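Long-range contacts in glucosidase (Croceicoccus marinus, PDB 5Z3K), which is a GH39-family beta-glucosidase, which probably hydrolyses O-glycosyl bonds of beta-linked glucosides: residues D64-P69 against P114-P119; S422-E427 against V464-K469; V440-A445 against E476-T481. One frame throughout, in Å; residues are numbered along the deposited sequence.

Overall arrangement
From the N terminus, interaction 1 comes first: it joins the loop after strand 53-55 to the loop after strand 104-109, two successive strands of the parallel eight-stranded barrel, and closes a span of chain that contains helix 89-100. Interactions 2 and 3 form late in the sequence, on the opposite side of the chain's centre, with centres about 55 and 47 Å from that of the first. Each closes a span of strands without helix, and they cross: 422-427, 440-445, 464-469 and 476-481 follow in that order. Both belong to one mixed sheet, which also takes in strand 6-13, and they touch through Y424 on E476 and R444 on K469.

Interaction 1. Residues D64-P69 against P114-P119; sequences DTIDNP and PANKQP
The hydroxyl oxygen of T65 is gripped from two directions by the facing loop. T65 OG1 donates to the carbonyl of Q118, 2.7 Å from its O, approaching from above the carbonyl plane, and accepts from N116 ND2 at 2.8 Å. Its chi1 of 47° sets OG1 between the backbone N and the carbonyl carbon of T65, where it reaches both partners.

The amide nitrogen of N116 is used twice. Besides the T65 hydroxyl, N116 ND2 meets D64 OD1 at 2.8 Å in a nearly straight bond (177°) that lies in the amide plane but enters from above the carboxylate plane. The other end of the amide is not idle: N116 OD1 accepts from Q118 N at 3.1 Å, an Asx turn that helps to hold the amide.

D64 has a second shell of its own. D64 OD1 also takes the backbone N of E112 and, weakly, that of T65, while D64 OD2 is held by N68 ND2 at 3.0 Å. Apolar cover is slight: I66 meets N116 tip to tip, I66 CD1 lying 3.8 Å from N116 CG, and the T65 methyl rests near the Q118 carbonyl.

In the TIM-barrel fold these are two neighbouring loops that follow barrel strands, and P119 touches Q171 and M175 of helix 169-186. The chemistry is mainly polar: one asparagine amide, with both ends engaged, couples a carboxylate, a hydroxyl and the backbone N-H of Q118, and the fit of the loops probably owes more to hydrogen-bond geometry than to buried hydrocarbon.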
loop_
_atom_site.group_PDB
_atom_site.type_symbol
_atom_site.label_atom_id
_atom_site.label_comp_id
_atom_site.label_asym_id
_atom_site.label_seq_id
_atom_site.Cartn_x
_atom_site.Cartn_y
_atom_site.Cartn_z
ATOM N N ASP A 64 13.552 -13.751 -13.262
ATOM C CA ASP A 64 12.861 -14.647 -14.176
ATOM C C ASP A 64 13.460 -16.049 -14.085
ATOM O O ASP A 64 14.643 -16.226 -13.776
ATOM C CB ASP A 64 12.921 -14.121 -15.612
ATOM C CG ASP A 64 11.731 -14.584 -16.458
ATOM O OD1 ASP A 64 10.776 -15.158 -15.898
ATOM O OD2 ASP A 64 11.733 -14.362 -17.689
ATOM N N THR A 65 12.613 -17.050 -14.305
ATOM C CA THR A 65 13.006 -18.443 -14.155
ATOM C C THR A 65 13.444 -19.075 -15.470
ATOM O O THR A 65 13.787 -20.257 -15.493
ATOM C CB THR A 65 11.862 -19.256 -13.538
ATOM O OG1 THR A 65 10.639 -18.955 -14.217
ATOM C CG2 THR A 65 11.712 -18.915 -12.058
ATOM N N ILE A 66 13.413 -18.326 -16.563
ATOM C CA ILE A 66 14.091 -18.687 -17.795
ATOM C C ILE A 66 15.035 -17.536 -18.138
ATOM O O ILE A 66 15.024 -16.487 -17.492
ATOM C CB ILE A 66 13.110 -18.967 -18.946
ATOM C CG1 ILE A 66 12.292 -17.706 -19.252
ATOM C CG2 ILE A 66 12.205 -20.161 -18.608
ATOM C CD1 ILE A 66 11.217 -17.898 -20.290
ATOM N N ASP A 67 15.858 -17.745 -19.161
ATOM C CA ASP A 67 16.744 -16.680 -19.614
ATOM C C ASP A 67 15.921 -15.531 -20.174
ATOM O O ASP A 67 14.942 -15.740 -20.894
ATOM C CB ASP A 67 17.722 -17.194 -20.681
ATOM C CG ASP A 67 18.771 -18.155 -20.121
ATOM O OD1 ASP A 67 18.668 -18.558 -18.944
ATOM O OD2 ASP A 67 19.705 -18.515 -20.875
ATOM N N ASN A 68 16.334 -14.306 -19.847
ATOM C CA ASN A 68 15.609 -13.081 -20.171
ATOM C C ASN A 68 16.551 -11.909 -19.921
ATOM O O ASN A 68 17.089 -11.778 -18.812
ATOM C CB ASN A 68 14.334 -12.984 -19.315
ATOM C CG ASN A 68 13.512 -11.731 -19.589
ATOM O OD1 ASN A 68 13.948 -10.806 -20.270
ATOM N ND2 ASN A 68 12.309 -11.690 -19.022
ATOM N N PRO A 69 16.796 -11.053 -20.925
ATOM C CA PRO A 69 17.765 -9.960 -20.729
ATOM C C PRO A 69 17.436 -9.025 -19.578
ATOM O O PRO A 69 18.356 -8.526 -18.916
ATOM C CB PRO A 69 17.730 -9.223 -22.078
ATOM C CG PRO A 69 17.388 -10.285 -23.060
ATOM C CD PRO A 69 16.423 -11.215 -22.341
ATOM N N PRO A 114 3.514 -11.334 -16.964
ATOM C CA PRO A 114 2.898 -12.585 -17.434
ATOM C C PRO A 114 3.646 -13.345 -18.525
ATOM O O PRO A 114 3.163 -14.391 -18.943
ATOM C CB PRO A 114 1.562 -12.101 -18.000
ATOM C CG PRO A 114 1.923 -10.786 -18.621
ATOM C CD PRO A 114 2.984 -10.175 -17.704
ATOM N N ALA A 115 4.777 -12.835 -19.008
ATOM C CA ALA A 115 5.443 -13.523 -20.110
ATOM C C ALA A 115 5.844 -14.934 -19.706
ATOM O O ALA A 115 5.713 -15.878 -20.497
ATOM C CB ALA A 115 6.655 -12.720 -20.579
ATOM N N ASN A 116 6.285 -15.110 -18.464
ATOM C CA ASN A 116 6.729 -16.414 -17.984
ATOM C C ASN A 116 6.339 -16.598 -16.527
ATOM O O ASN A 116 6.674 -15.756 -15.687
ATOM C CB ASN A 116 8.243 -16.575 -18.109
ATOM C CG ASN A 116 8.729 -17.822 -17.413
ATOM O OD1 ASN A 116 8.236 -18.903 -17.687
ATOM N ND2 ASN A 116 9.664 -17.672 -16.481
ATOM N N LYS A 117 5.662 -17.712 -16.224
ATOM C CA LYS A 117 5.323 -18.040 -14.844
ATOM C C LYS A 117 5.820 -19.421 -14.437
ATOM O O LYS A 117 5.327 -19.991 -13.451
ATOM C CB LYS A 117 3.818 -17.926 -14.592
ATOM C CG LYS A 117 2.944 -18.633 -15.589
ATOM C CD LYS A 117 2.445 -17.647 -16.634
ATOM C CE LYS A 117 1.294 -18.222 -17.437
ATOM N NZ LYS A 117 1.003 -17.307 -18.579
ATOM N N GLN A 118 6.810 -19.957 -15.147
ATOM C CA GLN A 118 7.279 -21.304 -14.849
ATOM C C GLN A 118 8.013 -21.332 -13.509
ATOM O O GLN A 118 8.635 -20.345 -13.110
ATOM C CB GLN A 118 8.208 -21.806 -15.955
ATOM C CG GLN A 118 7.537 -21.967 -17.305
ATOM C CD GLN A 118 8.516 -22.403 -18.374
ATOM O OE1 GLN A 118 9.478 -23.117 -18.092
ATOM N NE2 GLN A 118 8.287 -21.964 -19.604
ATOM N N PRO A 119 7.965 -22.457 -12.798
ATOM C CA PRO A 119 8.777 -22.597 -11.583
ATOM C C PRO A 119 10.258 -22.717 -11.920
ATOM O O PRO A 119 10.658 -22.853 -13.080
ATOM C CB PRO A 119 8.236 -23.881 -10.944
ATOM C CG PRO A 119 7.727 -24.685 -12.128
ATOM C CD PRO A 119 7.212 -23.690 -13.118
#

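Interaction 2. Residues S422-E427 against V464-K469; sequences SGYTLE and VTVQNK
Y424 and N468 lie side by side and point the same way, with N468 CB 3.6 Å from both CE2 and OH of the tyrosine. The backbone N of N468 sits 4.0 Å above the centre of the Y424 ring, and on the other flank V466 CG1 comes to 3.7 Å from Y424 OH. A chi1 of 69° folds CG of Y424 between its own backbone N and carbonyl carbon. At the far end of the side chain, Y424 OH is hydrogen-bonded to E476 OE1.

On the other face T425 OG1 meets the methyl CG2 of T465, and beyond it a water joins E427 OE1 to T465 OG1, 2.9 Å from the latter.

Four backbone hydrogen bonds position all this. Y424 and N468 exchange one pair and L426 and V466 another, the shortest running 2.7 Å from L426 N to V466 O, which puts the strands in antiparallel register.

Strand 464-469 is an outermost strand of the mixed sheet and has 423-429 as its partner, which in turn pairs with strand 6-13 through A7 and L9. The face bearing Y424, L426 and V466 packs on I372 and I374 of strand 369-376, I478 of strand 474-482 and V440 of strand 438-446.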
loop_
_atom_site.group_PDB
_atom_site.type_symbol
_atom_site.label_atom_id
_atom_site.label_comp_id
_atom_site.label_asym_id
_atom_site.label_seq_id
_atom_site.Cartn_x
_atom_site.Cartn_y
_atom_site.Cartn_z
ATOM N N SER A 422 -22.871 17.910 4.064
ATOM C CA SER A 422 -22.404 18.893 3.101
ATOM C C SER A 422 -21.263 19.731 3.653
ATOM O O SER A 422 -20.693 20.543 2.918
ATOM C CB SER A 422 -23.563 19.797 2.677
ATOM O OG SER A 422 -24.009 20.582 3.767
ATOM N N GLY A 423 -20.914 19.549 4.921
ATOM C CA GLY A 423 -19.821 20.297 5.511
ATOM C C GLY A 423 -19.582 19.828 6.928
ATOM O O GLY A 423 -20.192 18.867 7.403
ATOM N N TYR A 424 -18.674 20.524 7.604
ATOM C CA TYR A 424 -18.252 20.127 8.937
ATOM C C TYR A 424 -17.897 21.373 9.731
ATOM O O TYR A 424 -17.553 22.419 9.174
ATOM C CB TYR A 424 -17.042 19.164 8.886
ATOM C CG TYR A 424 -15.779 19.852 8.415
ATOM C CD1 TYR A 424 -14.934 20.499 9.314
ATOM C CD2 TYR A 424 -15.449 19.897 7.059
ATOM C CE1 TYR A 424 -13.799 21.160 8.882
ATOM C CE2 TYR A 424 -14.306 20.543 6.626
ATOM C CZ TYR A 424 -13.488 21.171 7.538
ATOM O OH TYR A 424 -12.357 21.831 7.107
ATOM N N THR A 425 -17.966 21.249 11.045
ATOM C CA THR A 425 -17.268 22.178 11.914
ATOM C C THR A 425 -16.402 21.347 12.847
ATOM O O THR A 425 -16.778 20.238 13.220
ATOM C CB THR A 425 -18.224 23.102 12.688
ATOM O OG1 THR A 425 -17.455 24.001 13.495
ATOM C CG2 THR A 425 -19.164 22.287 13.572
ATOM N N LEU A 426 -15.218 21.869 13.173
ATOM C CA LEU A 426 -14.172 21.100 13.836
ATOM C C LEU A 426 -13.578 21.948 14.949
ATOM O O LEU A 426 -13.052 23.028 14.681
ATOM C CB LEU A 426 -13.078 20.699 12.830
ATOM C CG LEU A 426 -11.723 20.270 13.408
ATOM C CD1 LEU A 426 -11.862 18.967 14.214
ATOM C CD2 LEU A 426 -10.671 20.111 12.294
ATOM N N GLU A 427 -13.638 21.468 16.190
ATOM C CA GLU A 427 -13.066 22.206 17.314
ATOM C C GLU A 427 -11.813 21.492 17.807
ATOM O O GLU A 427 -11.880 20.337 18.249
ATOM C CB GLU A 427 -14.072 22.363 18.453
ATOM C CG GLU A 427 -13.485 23.075 19.669
ATOM C CD GLU A 427 -14.532 23.752 20.540
ATOM O OE1 GLU A 427 -15.712 23.838 20.134
ATOM O OE2 GLU A 427 -14.162 24.214 21.637
ATOM N N VAL A 464 -8.942 26.301 18.493
ATOM C CA VAL A 464 -9.254 26.814 17.170
ATOM C C VAL A 464 -10.478 26.069 16.654
ATOM O O VAL A 464 -10.626 24.859 16.870
ATOM C CB VAL A 464 -8.052 26.674 16.208
ATOM C CG1 VAL A 464 -7.457 25.293 16.317
ATOM C CG2 VAL A 464 -8.473 26.961 14.775
ATOM N N THR A 465 -11.370 26.804 16.001
ATOM C CA THR A 465 -12.530 26.235 15.343
ATOM C C THR A 465 -12.381 26.444 13.849
ATOM O O THR A 465 -12.076 27.554 13.403
ATOM C CB THR A 465 -13.830 26.868 15.840
ATOM O OG1 THR A 465 -13.977 26.596 17.231
ATOM C CG2 THR A 465 -15.021 26.284 15.105
ATOM N N VAL A 466 -12.580 25.373 13.089
ATOM C CA VAL A 466 -12.481 25.385 11.639
ATOM C C VAL A 466 -13.787 24.842 11.088
ATOM O O VAL A 466 -14.261 23.797 11.541
ATOM C CB VAL A 466 -11.299 24.523 11.150
ATOM C CG1 VAL A 466 -11.375 24.326 9.648
ATOM C CG2 VAL A 466 -9.972 25.152 11.572
ATOM N N GLN A 467 -14.362 25.526 10.104
ATOM C CA GLN A 467 -15.557 24.988 9.470
ATOM C C GLN A 467 -15.473 25.213 7.972
ATOM O O GLN A 467 -14.897 26.201 7.512
ATOM C CB GLN A 467 -16.850 25.615 10.026
ATOM C CG GLN A 467 -17.013 27.098 9.710
ATOM C CD GLN A 467 -18.412 27.618 10.026
ATOM O OE1 GLN A 467 -19.389 26.866 9.997
ATOM N NE2 GLN A 467 -18.511 28.906 10.338
ATOM N N ASN A 468 -16.057 24.287 7.218
ATOM C CA ASN A 468 -16.010 24.379 5.768
ATOM C C ASN A 468 -17.143 23.572 5.177
ATOM O O ASN A 468 -17.635 22.615 5.791
ATOM C CB ASN A 468 -14.675 23.879 5.200
ATOM C CG ASN A 468 -13.580 24.910 5.312
ATOM O OD1 ASN A 468 -12.671 24.786 6.145
ATOM N ND2 ASN A 468 -13.674 25.960 4.499
ATOM N N LYS A 469 -17.555 23.964 3.973
ATOM C CA LYS A 469 -18.357 23.069 3.157
ATOM C C LYS A 469 -17.435 22.022 2.554
ATOM O O LYS A 469 -16.313 22.334 2.142
ATOM C CB LYS A 469 -19.106 23.832 2.064
ATOM C CG LYS A 469 -19.839 25.081 2.557
ATOM C CD LYS A 469 -21.062 24.724 3.361
ATOM C CE LYS A 469 -22.057 25.888 3.413
ATOM N NZ LYS A 469 -21.913 26.698 4.657
HETATM O O HOH W 1 -16.390 25.170 18.149
#

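Interaction 3. Residues V440-A445 against E476-T481; sequences VVRYRA and ELIEIT
E476 OE2 accepts three hydrogen bonds from two arginines. R444 approaches side-on and gives it two nitrogens, R444 NE at 2.5 Å, unusually short and of doubtful exact length, and R444 NH2 at 2.6 Å, both from above the carboxylate plane. R442 NH1 adds the third at 2.8 Å from OE2, which lies close to the R442 guanidinium plane; the approach is syn but tilted from the carboxylate plane. The two guanidiniums reach the glutamate turned differently against it, the carboxylate plane standing 69° from that of R442 but 35° from that of R444.

Several other polar atoms of this network have partners outside it. E476 OE1 takes the hydroxyl of Y424; R442 NH2 forms a salt bridge with D455, R444 NH1 another with D446, and R444 NH2 also reaches the carbonyl of K469. Two positive groups converging on one carboxylate would probably favour its ionised form.

Beneath the side chains runs a regular antiparallel strand pair, 438-446 with 474-482, within the mixed sheet that accompanies the barrel. V441 and E479 exchange backbone hydrogen bonds, V441 N lying 2.8 Å from E479 O, and Y443 and L477 exchange a second pair, so that the facing amides and carbonyls of these four residues satisfy one another. V440, R442 and R444 face I480, I478 and E476 in non-hydrogen-bonded pairs, and their backbone groups bond residues of strand 452-459 and G451 instead.

On the face opposite R442, R444 and E476, Y443 lies beside L477, with CD1 4.0 Å from L477 CD2. A chi1 of -50° sets CG of Y443 anti to its carbonyl carbon, and the ring's edge faces E479 CB. The carboxylate of E479 is bound through OE1 to R371 of strand 369-376, while Y443 and L477 together rest on L336 of helix 329-341.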
loop_
_atom_site.group_PDB
_atom_site.type_symbol
_atom_site.label_atom_id
_atom_site.label_comp_id
_atom_site.label_asym_id
_atom_site.label_seq_id
_atom_site.Cartn_x
_atom_site.Cartn_y
_atom_site.Cartn_z
ATOM N N VAL A 440 -3.233 28.231 10.771
ATOM C CA VAL A 440 -4.194 27.239 10.292
ATOM C C VAL A 440 -4.152 27.244 8.769
ATOM O O VAL A 440 -4.457 28.265 8.139
ATOM C CB VAL A 440 -5.618 27.543 10.781
ATOM C CG1 VAL A 440 -6.561 26.418 10.393
ATOM C CG2 VAL A 440 -5.633 27.817 12.286
ATOM N N VAL A 441 -3.787 26.108 8.181
ATOM C CA VAL A 441 -3.754 25.946 6.732
ATOM C C VAL A 441 -4.684 24.802 6.346
ATOM O O VAL A 441 -4.820 23.815 7.078
ATOM C CB VAL A 441 -2.315 25.679 6.236
ATOM C CG1 VAL A 441 -2.294 25.504 4.741
ATOM C CG2 VAL A 441 -1.395 26.815 6.644
ATOM N N ARG A 442 -5.326 24.928 5.183
ATOM C CA ARG A 442 -6.259 23.917 4.702
ATOM C C ARG A 442 -5.903 23.516 3.274
ATOM O O ARG A 442 -5.705 24.388 2.423
ATOM C CB ARG A 442 -7.692 24.450 4.771
ATOM C CG ARG A 442 -8.710 23.707 3.924
ATOM C CD ARG A 442 -10.133 24.256 4.184
ATOM N NE ARG A 442 -10.455 25.447 3.399
ATOM C CZ ARG A 442 -11.202 25.449 2.294
ATOM N NH1 ARG A 442 -11.707 24.313 1.818
ATOM N NH2 ARG A 442 -11.448 26.590 1.663
ATOM N N TYR A 443 -5.827 22.198 3.023
ATOM C CA TYR A 443 -5.587 21.619 1.703
ATOM C C TYR A 443 -6.781 20.764 1.291
ATOM O O TYR A 443 -7.398 20.095 2.125
ATOM C CB TYR A 443 -4.319 20.736 1.675
ATOM C CG TYR A 443 -3.086 21.385 2.246
ATOM C CD1 TYR A 443 -2.863 21.408 3.615
ATOM C CD2 TYR A 443 -2.127 21.953 1.415
ATOM C CE1 TYR A 443 -1.730 21.999 4.146
ATOM C CE2 TYR A 443 -0.994 22.546 1.937
ATOM C CZ TYR A 443 -0.802 22.563 3.301
ATOM O OH TYR A 443 0.316 23.146 3.829
ATOM N N ARG A 444 -7.080 20.752 -0.012
ATOM C CA ARG A 444 -8.306 20.141 -0.515
ATOM C C ARG A 444 -8.043 19.304 -1.757
ATOM O O ARG A 444 -7.366 19.758 -2.679
ATOM C CB ARG A 444 -9.338 21.228 -0.857
ATOM C CG ARG A 444 -10.552 20.745 -1.606
ATOM C CD ARG A 444 -11.444 19.888 -0.704
ATOM N NE ARG A 444 -11.974 20.652 0.425
ATOM C CZ ARG A 444 -13.153 21.269 0.425
ATOM N NH1 ARG A 444 -13.931 21.226 -0.650
ATOM N NH2 ARG A 444 -13.563 21.924 1.508
ATOM N N ALA A 445 -8.607 18.097 -1.799
ATOM C CA ALA A 445 -8.611 17.283 -3.014
ATOM C C ALA A 445 -10.055 16.912 -3.311
ATOM O O ALA A 445 -10.695 16.215 -2.522
ATOM C CB ALA A 445 -7.736 16.037 -2.868
ATOM N N GLU A 476 -10.112 16.670 2.863
ATOM C CA GLU A 476 -9.530 17.889 3.407
ATOM C C GLU A 476 -8.524 17.657 4.531
ATOM O O GLU A 476 -8.771 16.880 5.454
ATOM C CB GLU A 476 -10.635 18.834 3.889
ATOM C CG GLU A 476 -10.153 20.239 4.212
ATOM C CD GLU A 476 -11.156 21.304 3.813
ATOM O OE1 GLU A 476 -11.902 21.779 4.695
ATOM O OE2 GLU A 476 -11.198 21.666 2.619
ATOM N N LEU A 477 -7.389 18.341 4.441
ATOM C CA LEU A 477 -6.358 18.278 5.470
ATOM C C LEU A 477 -6.298 19.638 6.131
ATOM O O LEU A 477 -6.096 20.647 5.453
ATOM C CB LEU A 477 -4.986 17.916 4.894
ATOM C CG LEU A 477 -3.836 17.928 5.905
ATOM C CD1 LEU A 477 -4.052 16.836 6.942
ATOM C CD2 LEU A 477 -2.489 17.714 5.188
ATOM N N ILE A 478 -6.498 19.666 7.437
ATOM C CA ILE A 478 -6.342 20.871 8.231
ATOM C C ILE A 478 -5.021 20.749 8.955
ATOM O O ILE A 478 -4.795 19.773 9.679
ATOM C CB ILE A 478 -7.495 21.050 9.233
ATOM C CG1 ILE A 478 -8.844 21.034 8.513
ATOM C CG2 ILE A 478 -7.271 22.312 10.079
ATOM C CD1 ILE A 478 -8.953 22.040 7.375
ATOM N N GLU A 479 -4.153 21.735 8.775
ATOM C CA GLU A 479 -2.835 21.726 9.387
ATOM C C GLU A 479 -2.725 22.925 10.316
ATOM O O GLU A 479 -2.891 24.066 9.874
ATOM C CB GLU A 479 -1.745 21.774 8.315
ATOM C CG GLU A 479 -0.400 21.344 8.819
ATOM C CD GLU A 479 0.525 20.975 7.679
ATOM O OE1 GLU A 479 0.526 19.797 7.250
ATOM O OE2 GLU A 479 1.221 21.890 7.200
ATOM N N ILE A 480 -2.449 22.670 11.593
ATOM C CA ILE A 480 -2.259 23.725 12.590
ATOM C C ILE A 480 -0.815 23.687 13.068
ATOM O O ILE A 480 -0.319 22.631 13.475
ATOM C CB ILE A 480 -3.228 23.569 13.774
ATOM C CG1 ILE A 480 -4.656 23.443 13.260
ATOM C CG2 ILE A 480 -3.123 24.767 14.712
ATOM C CD1 ILE A 480 -5.596 22.946 14.281
ATOM N N THR A 481 -0.132 24.831 13.009
ATOM C CA THR A 481 1.277 24.882 13.369
ATOM C C THR A 481 1.555 25.995 14.365
ATOM O O THR A 481 0.865 27.019 14.394
ATOM C CB THR A 481 2.161 25.086 12.148
ATOM O OG1 THR A 481 1.702 26.247 11.432
ATOM C CG2 THR A 481 2.075 23.865 11.254
#